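Local coordinates for protein diguanylate cyclase (Marinobacter aquaeolei VT8, PDB 3IGN) that probably catalyses the joining of two GTP molecules into the second messenger c-di-GMP through its GGDEF domain, captured here with that product bound, at residues R67-A70 / D71-N75. Residues are numbered along the deposited sequence; the frame is centred on the assembly and turned at random.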
loop_
_atom_site.group_PDB
_atom_site.type_symbol
_atom_site.label_atom_id
_atom_site.label_comp_id
_atom_site.label_asym_id
_atom_site.label_seq_id
_atom_site.Cartn_x
_atom_site.Cartn_y
_atom_site.Cartn_z
ATOM N N ARG A 67 -12.132 -2.388 2.591
ATOM C CA ARG A 67 -12.587 -1.021 2.807
ATOM C C ARG A 67 -11.978 -0.418 4.064
ATOM O O ARG A 67 -11.611 0.756 4.079
ATOM C CB ARG A 67 -14.114 -0.965 2.898
ATOM C CG ARG A 67 -14.799 -0.796 1.557
ATOM C CD ARG A 67 -16.293 -0.551 1.723
ATOM N NE ARG A 67 -16.990 -1.739 2.201
ATOM C CZ ARG A 67 -17.920 -2.385 1.506
ATOM N NH1 ARG A 67 -18.269 -1.954 0.300
ATOM N NH2 ARG A 67 -18.496 -3.465 2.011
ATOM N N HIS A 68 -11.874 -1.215 5.121
ATOM C CA HIS A 68 -11.297 -0.718 6.362
ATOM C C HIS A 68 -9.824 -0.389 6.157
ATOM O O HIS A 68 -9.326 0.611 6.672
ATOM C CB HIS A 68 -11.433 -1.749 7.479
ATOM C CG HIS A 68 -10.906 -1.271 8.798
ATOM N ND1 HIS A 68 -11.464 -0.212 9.480
ATOM C CD2 HIS A 68 -9.858 -1.691 9.546
ATOM C CE1 HIS A 68 -10.781 0.002 10.591
ATOM N NE2 HIS A 68 -9.800 -0.882 10.655
ATOM N N THR A 69 -9.129 -1.246 5.415
ATOM C CA THR A 69 -7.712 -1.041 5.139
ATOM C C THR A 69 -7.521 0.280 4.394
ATOM O O THR A 69 -6.620 1.064 4.709
ATOM C CB THR A 69 -7.144 -2.189 4.284
ATOM O OG1 THR A 69 -7.327 -3.431 4.975
ATOM C CG2 THR A 69 -5.654 -1.979 4.030
ATOM N N ALA A 70 -8.374 0.521 3.407
ATOM C CA ALA A 70 -8.306 1.752 2.632
ATOM C C ALA A 70 -8.611 2.943 3.532
ATOM O O ALA A 70 -7.984 3.994 3.419
ATOM C CB ALA A 70 -9.297 1.704 1.476
ATOM N N ASP A 71 -9.585 2.782 4.425
ATOM C CA ASP A 71 -9.947 3.860 5.331
ATOM C C ASP A 71 -8.802 4.176 6.279
ATOM O O ASP A 71 -8.504 5.343 6.528
ATOM C CB ASP A 71 -11.208 3.506 6.123
ATOM C CG ASP A 71 -12.448 3.477 5.253
ATOM O OD1 ASP A 71 -12.451 4.149 4.200
ATOM O OD2 ASP A 71 -13.424 2.794 5.623
ATOM N N VAL A 72 -8.158 3.141 6.804
ATOM C CA VAL A 72 -7.035 3.341 7.709
ATOM C C VAL A 72 -5.936 4.092 6.962
ATOM O O VAL A 72 -5.317 5.011 7.502
ATOM C CB VAL A 72 -6.472 1.997 8.213
ATOM C CG1 VAL A 72 -5.163 2.227 8.950
ATOM C CG2 VAL A 72 -7.484 1.327 9.146
ATOM N N THR A 73 -5.714 3.700 5.713
ATOM C CA THR A 73 -4.685 4.318 4.884
ATOM C C THR A 73 -5.028 5.780 4.609
ATOM O O THR A 73 -4.227 6.677 4.869
ATOM C CB THR A 73 -4.553 3.579 3.542
ATOM O OG1 THR A 73 -4.251 2.200 3.787
ATOM C CG2 THR A 73 -3.450 4.200 2.686
ATOM N N ARG A 74 -6.228 6.004 4.085
ATOM C CA ARG A 74 -6.691 7.346 3.759
ATOM C C ARG A 74 -6.614 8.291 4.954
ATOM O O ARG A 74 -6.221 9.448 4.813
ATOM C CB ARG A 74 -8.131 7.290 3.233
ATOM C CG ARG A 74 -8.756 8.657 2.972
ATOM C CD ARG A 74 -10.198 8.546 2.508
ATOM N NE ARG A 74 -10.310 7.876 1.216
ATOM C CZ ARG A 74 -10.826 6.664 1.041
ATOM N NH1 ARG A 74 -11.288 5.977 2.078
ATOM N NH2 ARG A 74 -10.879 6.141 -0.175
ATOM N N ASN A 75 -6.967 7.793 6.134
ATOM C CA ASN A 75 -6.955 8.620 7.331
ATOM C C ASN A 75 -5.615 8.676 8.053
ATOM O O ASN A 75 -5.488 9.339 9.079
ATOM C CB ASN A 75 -8.044 8.148 8.297
ATOM C CG ASN A 75 -9.431 8.249 7.696
ATOM O OD1 ASN A 75 -9.833 9.311 7.227
ATOM N ND2 ASN A 75 -10.169 7.147 7.706
HETATM O O HOH W 1 -13.500 1.551 8.436
#
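A chi1 of -178° at His68 swings the imidazole CG opposite the main-chain N and sets the ring beside Val72, whose CG2 lies next to its own N and rests over one ring face, 3.8 Å from the ring centroid, a CH-pi contact. A branched aliphatic suits this spot, since Val72 also packs on Ala113 and Ile114 of helix 100-115. In the plane of the same ring, ND1 meets a water at 2.9 Å, which donates to Asp71 OD2, while NE2 is hydrogen-bonded to Ser117 OG. Asp71 turns its other oxygen, OD1, to the guanidinium edge of Arg74, 3.0 Å from NH1, in a salt bridge that Arg74 supplements by giving NH2 to Thr14 O. A leucine in place of Asp71 would probably leave Arg74 NH1 without its anionic mate and take from the water the carboxylate it donates to. On the buried flank, Thr73 OG1 folds back to Thr69 O at 2.8 Å; Thr73 N reaches that oxygen from the opposite face of the carbonyl plane, at 3.0 Å. Threonine thus satisfies its hydroxyl within the helix, while the side chain touches Phe45 and Ile93 of the central sheet. The chemistry implies two-sided final turns: one flank charged and water-bridged, the other buried, its threonine hydroxyls hydrogen-bonded.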